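Local coordinates for protein light Chain (Clostridium botulinum, PDB 6BVD) that probably acts as the zinc metalloendopeptidase of a mosaic botulinum neurotoxin, cleaving a SNARE protein of the nerve terminal as its relatives do, at residues Pro27-Thr31 / Ser32-Phe36; Lys86-Tyr89 / Leu90-Ile94; Gly272-Arg275 / Asn276-Pro279; Lys289-Ser292 / Asp293-Ile297; Asn318-Glu321 / Trp322-Phe326. All coordinates share one frame; numbering follows the deposited sequence.

Contact 1. Residues Pro27-Thr31 / Ser32-Phe36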
# COMPACT_ATOMS: atom_id res chain seq x y z
N PRO A 27 9.47 14.88 -26.88
CA PRO A 27 9.79 16.19 -27.47
C PRO A 27 11.30 16.36 -27.66
O PRO A 27 12.07 15.89 -26.80
CB PRO A 27 9.21 17.21 -26.46
CG PRO A 27 8.85 16.41 -25.27
CD PRO A 27 8.63 15.00 -25.68
N TYR A 28 11.66 16.95 -28.80
CA TYR A 28 13.04 17.19 -29.27
C TYR A 28 13.67 15.95 -29.96
O TYR A 28 14.77 16.05 -30.50
CB TYR A 28 13.96 17.67 -28.12
CG TYR A 28 13.47 18.92 -27.40
CD1 TYR A 28 13.07 20.04 -28.11
CD2 TYR A 28 13.40 18.96 -26.00
CE1 TYR A 28 12.62 21.19 -27.45
CE2 TYR A 28 12.95 20.09 -25.33
CZ TYR A 28 12.55 21.20 -26.06
OH TYR A 28 12.11 22.34 -25.41
N TYR A 29 12.96 14.81 -30.00
CA TYR A 29 13.50 13.62 -30.68
C TYR A 29 12.85 13.43 -32.08
O TYR A 29 12.93 12.34 -32.70
CB TYR A 29 13.32 12.37 -29.81
CG TYR A 29 14.29 12.29 -28.63
CD1 TYR A 29 15.57 11.76 -28.80
CD2 TYR A 29 13.94 12.77 -27.35
CE1 TYR A 29 16.48 11.71 -27.75
CE2 TYR A 29 14.84 12.70 -26.29
CZ TYR A 29 16.10 12.16 -26.49
OH TYR A 29 16.99 12.09 -25.47
N GLU A 30 12.21 14.47 -32.58
CA GLU A 30 11.43 14.38 -33.81
C GLU A 30 12.33 14.09 -35.03
O GLU A 30 12.05 13.19 -35.80
CB GLU A 30 10.63 15.66 -34.06
CG GLU A 30 9.64 16.06 -32.97
CD GLU A 30 10.29 16.88 -31.85
OE1 GLU A 30 11.44 17.30 -32.02
OE2 GLU A 30 9.62 17.11 -30.82
N THR A 31 13.42 14.83 -35.18
CA THR A 31 14.26 14.69 -36.37
C THR A 31 15.01 13.38 -36.37
O THR A 31 15.09 12.70 -37.40
CB THR A 31 15.25 15.85 -36.50
OG1 THR A 31 14.50 17.05 -36.70
CG2 THR A 31 16.18 15.66 -37.69
N SER A 32 15.56 13.01 -35.22
CA SER A 32 16.24 11.74 -35.13
C SER A 32 15.23 10.58 -35.14
O SER A 32 15.62 9.44 -35.36
CB SER A 32 17.12 11.70 -33.89
OG SER A 32 16.33 11.71 -32.71
N ASN A 33 13.96 10.86 -34.89
CA ASN A 33 12.91 9.82 -34.84
C ASN A 33 13.21 8.68 -33.84
O ASN A 33 13.06 7.50 -34.17
CB ASN A 33 12.69 9.21 -36.23
CG ASN A 33 11.32 9.50 -36.79
OD1 ASN A 33 10.36 9.68 -36.05
ND2 ASN A 33 11.23 9.55 -38.12
N THR A 34 13.61 9.04 -32.63
CA THR A 34 14.02 8.09 -31.61
C THR A 34 12.84 7.77 -30.70
O THR A 34 12.22 8.68 -30.16
CB THR A 34 15.16 8.66 -30.73
OG1 THR A 34 16.19 9.19 -31.55
CG2 THR A 34 15.72 7.62 -29.78
N TYR A 35 12.54 6.48 -30.51
CA TYR A 35 11.42 6.07 -29.64
C TYR A 35 11.93 5.40 -28.38
O TYR A 35 12.96 4.76 -28.41
CB TYR A 35 10.46 5.12 -30.37
CG TYR A 35 9.56 5.81 -31.39
CD1 TYR A 35 8.23 6.08 -31.10
CD2 TYR A 35 10.05 6.21 -32.63
CE1 TYR A 35 7.40 6.70 -32.00
CE2 TYR A 35 9.22 6.84 -33.56
CZ TYR A 35 7.90 7.08 -33.24
OH TYR A 35 7.08 7.71 -34.15
N PHE A 36 11.18 5.54 -27.29
CA PHE A 36 11.54 4.99 -25.99
C PHE A 36 10.34 4.26 -25.41
O PHE A 36 9.22 4.77 -25.47
CB PHE A 36 11.95 6.10 -25.00
CG PHE A 36 13.19 6.86 -25.39
CD1 PHE A 36 14.43 6.58 -24.81
CD2 PHE A 36 13.11 7.89 -26.29
CE1 PHE A 36 15.56 7.29 -25.16
CE2 PHE A 36 14.24 8.63 -26.65
CZ PHE A 36 15.48 8.33 -26.11
O HOH W 1 15.89 15.06 -33.04
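Phe36 drives the edge of its ring, atoms CE2 and CZ, into one face of Tyr29, a T-shaped pair with centroids 5.0 Å apart and planes at 70°. CE2 stands 3.8 Å above the plane of the Tyr29 ring, over its centre. Thr34 CB comes obliquely to the same ring, 3.7 Å from Tyr29 CD1. Both aromatic side chains leave their backbones with CG anti to the carbonyl carbon (chi1 -75° in Tyr29, -63° in Phe36), which lets the rings meet across the turn. The turn itself is drawn in by the carbonyl of Tyr29, which takes two weak bonds: a bent one from Asn33 N at 2.8 Å, and a long one from Thr34 N at 3.4 Å. Ser32 OG and Thr34 OG1 share a hydrogen bond of 2.8 Å, and a water bridges Tyr28 O to Ser32 N. Further out, Glu30 OE2 accepts from Tyr28 N at 2.9 Å and also forms a salt bridge with Arg135, while Asn33 OD1 is bound by Arg25. The loop joins strand 21-24 to its antiparallel neighbour 36-40 at the surface, where Tyr29 and Phe36 both pack on Trp158 of strand 155-158.

Contact 2. Residues Lys86-Tyr89 / Leu90-Ile94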
# COMPACT_ATOMS: atom_id res chain seq x y z
N LYS A 86 16.22 -0.55 -14.36
CA LYS A 86 15.11 0.27 -14.86
C LYS A 86 13.79 -0.20 -14.23
O LYS A 86 12.91 0.61 -13.88
CB LYS A 86 15.04 0.19 -16.41
CG LYS A 86 16.28 0.77 -17.07
CD LYS A 86 16.09 0.78 -18.62
CE LYS A 86 17.25 1.41 -19.38
NZ LYS A 86 18.47 0.58 -19.46
N ASN A 87 13.66 -1.51 -14.05
CA ASN A 87 12.45 -2.05 -13.45
C ASN A 87 12.36 -1.65 -11.97
O ASN A 87 11.29 -1.35 -11.47
CB ASN A 87 12.41 -3.57 -13.59
CG ASN A 87 11.14 -4.16 -13.00
OD1 ASN A 87 10.04 -3.93 -13.51
ND2 ASN A 87 11.27 -4.89 -11.91
N LYS A 88 13.50 -1.65 -11.29
CA LYS A 88 13.51 -1.26 -9.89
C LYS A 88 13.05 0.19 -9.77
O LYS A 88 12.20 0.50 -8.93
CB LYS A 88 14.92 -1.44 -9.30
CG LYS A 88 14.91 -1.33 -7.78
CD LYS A 88 16.31 -1.14 -7.21
CE LYS A 88 16.27 -1.05 -5.69
NZ LYS A 88 17.64 -0.86 -5.12
N TYR A 89 13.58 1.06 -10.65
CA TYR A 89 13.20 2.48 -10.73
C TYR A 89 11.68 2.62 -10.94
O TYR A 89 11.02 3.45 -10.30
CB TYR A 89 14.01 3.18 -11.88
CG TYR A 89 13.68 4.63 -12.06
CD1 TYR A 89 14.52 5.64 -11.56
CD2 TYR A 89 12.53 5.02 -12.76
CE1 TYR A 89 14.21 6.98 -11.71
CE2 TYR A 89 12.21 6.34 -12.93
CZ TYR A 89 13.05 7.32 -12.42
OH TYR A 89 12.71 8.63 -12.61
N LEU A 90 11.14 1.86 -11.88
CA LEU A 90 9.70 1.86 -12.11
C LEU A 90 8.92 1.48 -10.83
O LEU A 90 7.94 2.12 -10.50
CB LEU A 90 9.33 0.86 -13.19
CG LEU A 90 9.49 1.29 -14.64
CD1 LEU A 90 8.84 0.22 -15.56
CD2 LEU A 90 8.88 2.66 -14.86
N GLN A 91 9.34 0.43 -10.13
CA GLN A 91 8.59 0.01 -8.94
C GLN A 91 8.63 1.05 -7.82
O GLN A 91 7.70 1.16 -7.02
CB GLN A 91 9.09 -1.34 -8.41
CG GLN A 91 9.12 -2.42 -9.47
CD GLN A 91 7.83 -2.54 -10.26
OE1 GLN A 91 6.75 -2.64 -9.70
NE2 GLN A 91 7.96 -2.55 -11.61
N ILE A 92 9.75 1.75 -7.69
CA ILE A 92 9.85 2.77 -6.66
C ILE A 92 8.92 3.92 -7.03
O ILE A 92 8.21 4.44 -6.19
CB ILE A 92 11.32 3.24 -6.53
CG1 ILE A 92 12.16 2.07 -6.03
CG2 ILE A 92 11.44 4.53 -5.68
CD1 ILE A 92 13.65 2.34 -6.01
N MET A 93 8.90 4.28 -8.31
CA MET A 93 8.04 5.36 -8.76
C MET A 93 6.56 5.00 -8.52
O MET A 93 5.77 5.84 -8.09
CB MET A 93 8.28 5.69 -10.26
CG MET A 93 9.66 6.24 -10.54
SD MET A 93 10.05 7.69 -9.56
CE MET A 93 8.76 8.84 -10.07
N ILE A 94 6.21 3.74 -8.75
CA ILE A 94 4.87 3.26 -8.45
C ILE A 94 4.59 3.44 -6.95
O ILE A 94 3.55 3.93 -6.52
CB ILE A 94 4.73 1.79 -8.86
CG1 ILE A 94 4.67 1.65 -10.38
CG2 ILE A 94 3.48 1.18 -8.29
CD1 ILE A 94 4.80 0.21 -10.83
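Tyr89 and Met93, one helical turn apart, run alongside each other in the same direction. The tyrosine swings CG anti to its backbone N (chi1 179°), while the methionine chain bends at both chi2 and chi3. Met93 CG thereby comes within 3.5 Å of Tyr89 CE2, and SD sits 4.6 Å from the ring centroid, 30° off the normal, an oblique Met-aromatic contact. Tyr89 OH is hydrogen-bonded to Phe197 O, outside the helix. A second pair, Asn87 and Gln91, crosses at a slant with amide planes 35° apart. Gln91 NE2 gives a weak, bent bond to Asn87 OD1 at 3.1 Å; each amide is also anchored outside, Asn87 OD1 by Tyr12 N and Gln91 NE2 by Phe10 O. On a third side, Ile92 CD1 lies 4.3 Å from Lys88 CG, and the extended lysine carries its ammonium on to a salt bridge with Glu200. Regular bonds from residue i+4 to i run beneath, such as Met93 N to Tyr89 O at 3.0 Å. Tyr89, Leu90 and Met93 all bear on Ile47: a buried stretch of alpha-helix 83-100, with i to i+4 side-chain pairs, laid by one side on strand 45-48 of the mixed sheet.

Contact 3. Residues Gly272-Arg275 / Asn276-Pro279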
# COMPACT_ATOMS: atom_id res chain seq x y z
N GLY A 272 4.94 28.32 3.34
CA GLY A 272 5.12 28.65 4.76
C GLY A 272 5.74 30.04 4.90
O GLY A 272 5.33 30.97 4.22
N ARG A 273 6.76 30.15 5.74
CA ARG A 273 7.41 31.43 5.97
C ARG A 273 8.24 31.90 4.77
O ARG A 273 8.56 33.09 4.66
CB ARG A 273 8.28 31.39 7.22
CG ARG A 273 7.47 31.48 8.51
CD ARG A 273 8.22 32.24 9.60
NE ARG A 273 7.48 32.29 10.86
CZ ARG A 273 6.48 33.13 11.11
NH1 ARG A 273 6.02 33.95 10.16
NH2 ARG A 273 5.89 33.11 12.30
N ASP A 274 8.65 30.98 3.89
CA ASP A 274 9.41 31.41 2.70
C ASP A 274 8.65 32.38 1.79
O ASP A 274 9.28 33.15 1.03
CB ASP A 274 9.88 30.21 1.90
CG ASP A 274 11.21 29.66 2.39
OD1 ASP A 274 11.55 29.84 3.58
OD2 ASP A 274 11.87 28.96 1.58
N ARG A 275 7.32 32.35 1.84
CA ARG A 275 6.52 33.29 1.04
C ARG A 275 6.90 34.74 1.36
O ARG A 275 6.91 35.61 0.48
CB ARG A 275 5.03 33.09 1.29
CG ARG A 275 4.42 31.90 0.59
CD ARG A 275 2.90 32.10 0.48
NE ARG A 275 2.16 30.95 -0.07
CZ ARG A 275 1.40 30.13 0.66
NH1 ARG A 275 1.28 30.33 1.98
NH2 ARG A 275 0.75 29.11 0.09
N ASN A 276 7.22 35.01 2.63
CA ASN A 276 7.52 36.36 3.05
C ASN A 276 8.91 36.83 2.61
O ASN A 276 9.23 38.01 2.70
CB ASN A 276 7.37 36.47 4.55
CG ASN A 276 5.96 36.09 5.02
OD1 ASN A 276 4.97 36.33 4.30
ND2 ASN A 276 5.87 35.48 6.20
N ILE A 277 9.74 35.90 2.15
CA ILE A 277 11.01 36.27 1.54
C ILE A 277 10.78 36.98 0.18
O ILE A 277 11.51 37.91 -0.20
CB ILE A 277 11.90 35.03 1.37
CG1 ILE A 277 12.25 34.49 2.76
CG2 ILE A 277 13.16 35.36 0.60
CD1 ILE A 277 12.99 33.17 2.77
N VAL A 278 9.74 36.58 -0.54
CA VAL A 278 9.46 37.22 -1.82
C VAL A 278 8.82 38.57 -1.56
O VAL A 278 7.77 38.63 -0.92
CB VAL A 278 8.50 36.37 -2.71
CG1 VAL A 278 8.31 37.00 -4.11
CG2 VAL A 278 9.04 34.98 -2.83
N PRO A 279 9.46 39.65 -2.06
CA PRO A 279 8.95 41.02 -1.90
C PRO A 279 7.55 41.20 -2.42
O PRO A 279 7.18 40.66 -3.49
CB PRO A 279 9.93 41.86 -2.73
CG PRO A 279 11.20 41.07 -2.73
CD PRO A 279 10.78 39.63 -2.72
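Asp274 O accepts the shortest bond between the two segments, from Ile277 N at 3.0 Å. The donor stands well above the carbonyl plane, 65° out of it, as the tight curl of an i+3 to i link demands. Asn276 N to Arg273 O (3.1 Å) and Val278 N to Arg275 O (3.2 Å) repeat the geometry, giving three successive i+3 to i bonds, a run of tight turns. The side chains follow this curl. With CG1 of Ile277 anti to the carbonyl carbon (chi1 -64°), CD1 runs back beside the carboxylate of Asp274, 3.7 Å from OD1. Ile277 CB is 3.2 Å from Asp274 O. The other carboxylate oxygen of Asp274, OD2, takes the N-H of Tyr368. Arg275 extends from CG to NE and delivers NH2 to Tyr349 O. Asp274, Ile277 and Val278 rest on Phe267 of helix 264-270, the helix that carries the zinc ligand Glu266; the Asp274 side chain is about 10 Å from the metal. The turns are thus held by backbone bonds, while Asp274 OD2 and Arg275 NH2 each bind a main-chain group, of Tyr368 and Tyr349, tying this loop to those parts of the chain.

Contact 4. Residues Lys289-Ser292 / Asp293-Ile297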
# COMPACT_ATOMS: atom_id res chain seq x y z
N LYS A 289 0.81 39.60 -14.00
CA LYS A 289 1.24 38.97 -15.24
C LYS A 289 0.29 37.82 -15.60
O LYS A 289 -0.16 37.71 -16.75
CB LYS A 289 2.67 38.45 -15.13
CG LYS A 289 3.15 37.69 -16.36
CD LYS A 289 4.52 37.06 -16.13
CE LYS A 289 4.48 36.15 -14.85
NZ LYS A 289 3.88 34.74 -15.00
N VAL A 290 -0.02 36.97 -14.62
CA VAL A 290 -0.89 35.81 -14.88
C VAL A 290 -2.28 36.27 -15.29
O VAL A 290 -2.88 35.70 -16.20
CB VAL A 290 -1.00 34.83 -13.66
CG1 VAL A 290 -1.98 33.66 -13.98
CG2 VAL A 290 0.36 34.28 -13.26
N LEU A 291 -2.78 37.31 -14.63
CA LEU A 291 -4.08 37.87 -14.92
C LEU A 291 -4.16 38.41 -16.35
O LEU A 291 -5.14 38.19 -17.06
CB LEU A 291 -4.43 38.99 -13.93
CG LEU A 291 -5.68 39.81 -14.23
CD1 LEU A 291 -6.92 38.89 -14.23
CD2 LEU A 291 -5.85 40.96 -13.25
N SER A 292 -3.12 39.13 -16.75
CA SER A 292 -3.03 39.60 -18.11
C SER A 292 -2.99 38.43 -19.13
O SER A 292 -3.68 38.47 -20.16
CB SER A 292 -1.80 40.50 -18.24
OG SER A 292 -1.59 40.88 -19.57
N ASP A 293 -2.23 37.38 -18.85
CA ASP A 293 -2.15 36.22 -19.75
C ASP A 293 -3.50 35.48 -19.84
O ASP A 293 -3.90 35.03 -20.92
CB ASP A 293 -1.08 35.23 -19.31
CG ASP A 293 0.34 35.76 -19.53
OD1 ASP A 293 0.51 36.65 -20.36
OD2 ASP A 293 1.28 35.23 -18.90
N TYR A 294 -4.18 35.33 -18.71
CA TYR A 294 -5.49 34.64 -18.75
C TYR A 294 -6.55 35.46 -19.47
O TYR A 294 -7.40 34.86 -20.12
CB TYR A 294 -6.00 34.26 -17.35
CG TYR A 294 -5.27 33.10 -16.73
CD1 TYR A 294 -4.16 32.53 -17.35
CD2 TYR A 294 -5.69 32.57 -15.52
CE1 TYR A 294 -3.51 31.49 -16.79
CE2 TYR A 294 -5.03 31.51 -14.95
CZ TYR A 294 -3.93 30.98 -15.60
OH TYR A 294 -3.28 29.91 -15.04
N LYS A 295 -6.50 36.80 -19.38
CA LYS A 295 -7.41 37.66 -20.16
C LYS A 295 -7.20 37.46 -21.67
O LYS A 295 -8.17 37.47 -22.46
CB LYS A 295 -7.24 39.13 -19.82
CG LYS A 295 -7.94 39.58 -18.52
CD LYS A 295 -7.61 41.05 -18.19
CE LYS A 295 -8.30 41.48 -16.89
NZ LYS A 295 -7.93 42.85 -16.44
N ARG A 296 -5.94 37.35 -22.08
CA ARG A 296 -5.64 37.08 -23.48
C ARG A 296 -6.18 35.72 -23.91
O ARG A 296 -6.69 35.59 -25.01
CB ARG A 296 -4.15 37.15 -23.75
CG ARG A 296 -3.57 38.54 -23.59
CD ARG A 296 -2.09 38.58 -23.92
NE ARG A 296 -1.49 39.90 -23.71
CZ ARG A 296 -0.19 40.17 -23.81
NH1 ARG A 296 0.68 39.22 -24.15
NH2 ARG A 296 0.26 41.39 -23.59
N ILE A 297 -6.09 34.71 -23.03
CA ILE A 297 -6.60 33.37 -23.40
C ILE A 297 -8.12 33.38 -23.51
O ILE A 297 -8.66 32.78 -24.43
CB ILE A 297 -6.09 32.30 -22.44
CG1 ILE A 297 -4.58 32.14 -22.65
CG2 ILE A 297 -6.82 30.92 -22.58
CD1 ILE A 297 -3.92 31.24 -21.63
O HOH W 2 1.60 33.86 -16.67
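The Tyr294 ring has the CG1 methyl of Val290 over one face, a CH-pi contact with the carbon 3.8 Å from the centroid and 14° off the normal. The methyl is displaced toward the rim on the hydroxyl side, so that CZ is its closest ring atom at 3.7 Å. The two side chains extend in parallel: Val290 holds CG1 anti to its backbone N (chi1 177°), and Tyr294 turns CG anti to the carbonyl carbon, laying the ring back along the helix over the preceding turn. Tyr324 meets this ring edge-to-face, and the Tyr294 hydroxyl is bonded to Tyr238 O. On another side of the helix Lys289 and Asp293 slant past each other. Their charged atoms do not touch, with NZ 4.7 Å from OD2, but a water closes the gap, accepting from Lys289 NZ at 3.0 Å and donating to Asp293 OD2 at 2.6 Å. The lysine chain reaches that water by bending at chi3 and chi4. A further pair is apolar in its touching parts: Leu291 CD1 meets Lys295 CE at 4.0 Å, the lysine extended beyond CG. Four regular backbone bonds bind the segments, among them Tyr294 N to Val290 O at 2.9 Å. The stretch belongs to the long helix 280-301, whose Val290, Leu291 and Tyr294 pack on helix 338-348 through Phe341, Leu344 and Tyr345, while Ile297 turns toward Tyr324 and Phe189.

Contact 5. Residues Asn318-Glu321 / Trp322-Phe326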
# COMPACT_ATOMS: atom_id res chain seq x y z
N ASN A 318 -15.30 23.83 -23.25
CA ASN A 318 -15.80 23.60 -21.89
C ASN A 318 -14.66 23.32 -20.94
O ASN A 318 -14.63 23.81 -19.81
CB ASN A 318 -16.79 22.44 -21.86
CG ASN A 318 -18.02 22.71 -22.67
OD1 ASN A 318 -18.30 23.86 -23.02
ND2 ASN A 318 -18.77 21.65 -23.00
N LEU A 319 -13.70 22.54 -21.41
CA LEU A 319 -12.57 22.18 -20.58
C LEU A 319 -11.72 23.42 -20.16
O LEU A 319 -11.33 23.52 -18.98
CB LEU A 319 -11.72 21.16 -21.30
CG LEU A 319 -10.83 20.26 -20.47
CD1 LEU A 319 -10.55 19.03 -21.32
CD2 LEU A 319 -9.55 20.97 -20.07
N TYR A 320 -11.47 24.34 -21.09
CA TYR A 320 -10.68 25.56 -20.77
C TYR A 320 -11.51 26.58 -19.97
O TYR A 320 -10.96 27.34 -19.15
CB TYR A 320 -10.12 26.21 -22.06
CG TYR A 320 -9.14 25.28 -22.75
CD1 TYR A 320 -8.14 24.65 -22.01
CD2 TYR A 320 -9.24 24.98 -24.12
CE1 TYR A 320 -7.29 23.75 -22.58
CE2 TYR A 320 -8.36 24.09 -24.71
CZ TYR A 320 -7.37 23.48 -23.96
OH TYR A 320 -6.47 22.56 -24.51
N GLU A 321 -12.83 26.57 -20.17
CA GLU A 321 -13.71 27.41 -19.37
C GLU A 321 -13.55 27.06 -17.89
O GLU A 321 -13.40 27.95 -17.05
CB GLU A 321 -15.17 27.27 -19.78
CG GLU A 321 -16.12 28.03 -18.84
CD GLU A 321 -17.60 27.74 -19.11
OE1 GLU A 321 -17.89 26.88 -19.97
OE2 GLU A 321 -18.47 28.33 -18.42
N TRP A 322 -13.53 25.76 -17.61
CA TRP A 322 -13.31 25.25 -16.26
C TRP A 322 -11.87 25.47 -15.74
O TRP A 322 -11.68 25.93 -14.60
CB TRP A 322 -13.63 23.76 -16.18
CG TRP A 322 -13.35 23.26 -14.82
CD1 TRP A 322 -12.29 22.49 -14.45
CD2 TRP A 322 -14.17 23.40 -13.66
NE1 TRP A 322 -12.38 22.17 -13.13
CE2 TRP A 322 -13.53 22.71 -12.61
CE3 TRP A 322 -15.39 24.05 -13.39
CZ2 TRP A 322 -14.06 22.66 -11.31
CZ3 TRP A 322 -15.93 23.98 -12.11
CH2 TRP A 322 -15.26 23.30 -11.09
N LYS A 323 -10.87 25.11 -16.56
CA LYS A 323 -9.46 25.22 -16.19
C LYS A 323 -9.09 26.64 -15.77
O LYS A 323 -8.44 26.83 -14.74
CB LYS A 323 -8.55 24.80 -17.35
CG LYS A 323 -7.06 24.95 -17.02
CD LYS A 323 -6.16 24.65 -18.23
CE LYS A 323 -4.68 24.67 -17.82
NZ LYS A 323 -3.67 24.77 -18.89
N TYR A 324 -9.48 27.62 -16.57
CA TYR A 324 -9.09 29.00 -16.30
C TYR A 324 -10.15 29.74 -15.51
O TYR A 324 -10.00 30.92 -15.26
CB TYR A 324 -8.79 29.74 -17.60
CG TYR A 324 -7.60 29.18 -18.31
CD1 TYR A 324 -6.32 29.42 -17.81
CD2 TYR A 324 -7.74 28.46 -19.49
CE1 TYR A 324 -5.22 28.92 -18.43
CE2 TYR A 324 -6.62 27.95 -20.14
CZ TYR A 324 -5.37 28.19 -19.60
OH TYR A 324 -4.24 27.71 -20.19
N GLN A 325 -11.22 29.04 -15.13
CA GLN A 325 -12.31 29.60 -14.34
C GLN A 325 -12.89 30.85 -14.94
O GLN A 325 -13.18 31.84 -14.25
CB GLN A 325 -11.82 29.89 -12.93
CG GLN A 325 -11.52 28.63 -12.16
CD GLN A 325 -12.78 27.91 -11.72
OE1 GLN A 325 -13.46 28.36 -10.80
NE2 GLN A 325 -13.08 26.76 -12.34
N PHE A 326 -13.06 30.80 -16.25
CA PHE A 326 -13.65 31.89 -16.98
C PHE A 326 -15.13 32.02 -16.70
O PHE A 326 -15.83 31.02 -16.50
CB PHE A 326 -13.46 31.67 -18.50
CG PHE A 326 -12.05 31.84 -18.99
CD1 PHE A 326 -11.16 32.71 -18.37
CD2 PHE A 326 -11.61 31.12 -20.12
CE1 PHE A 326 -9.85 32.86 -18.86
CE2 PHE A 326 -10.33 31.27 -20.64
CZ PHE A 326 -9.42 32.13 -20.01
O HOH W 3 -15.67 29.09 -14.70
O HOH W 4 -18.66 30.18 -16.11
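A Schellman motif ends helix 313-323 here: Gln325 takes positive phi, Phe326 N reaches back to Glu321 O at 3.0 Å, in the carbonyl plane, and Gln325 N makes a second, weak bond to Trp322 O at 3.2 Å. The last regular helical bond, Tyr324 N to Tyr320 O (3.0 Å, 167°), is straight. Gln325 folds its side chain back on the same turn, where NE2 donates to Trp322 O at 2.8 Å, on a lone pair and nearly linear at 171°. The Tyr320 and Tyr324 side chains leave the helix as neighbours, with Tyr320 CD1 4.1 Å from Tyr324 CE2. Lys323 CD lies at the Tyr320 ring edge and over one face of Tyr324, 3.8 Å above its plane. Stretched out from CG, which is anti to the backbone N (chi1 178°), the lysine carries NZ to Tyr324 OH at 3.3 Å, and also to Leu237 O and Ile117 O. Tyr320 OH is bonded to Pro118 O and Tyr324 OH to Gly188 O. The helix end thus leans by Leu319 and Tyr320 on the loop around Ile117, and by Tyr324 and Phe326 on helix 280-301.

The five contacts follow one another along the chain without interleaving, all within the zinc protease domain. Contacts 4 and 5 are the one pair that touches: their centres are 13 Å apart, and helix 280-301 meets the end of helix 313-323 where Tyr294 and Ile297 pack against Tyr324 and Phe326. Contact 3 ends at the N-cap of helix 280-301, the helix that carries contact 4, about 24 Å away between centres. Contact 1 links strands 21-24 and 36-40 of the mixed sheet, and contact 2 packs on its strand 45-48; both lie across the chain's centre from contact 3, which borders the helix supplying the zinc ligand Glu266.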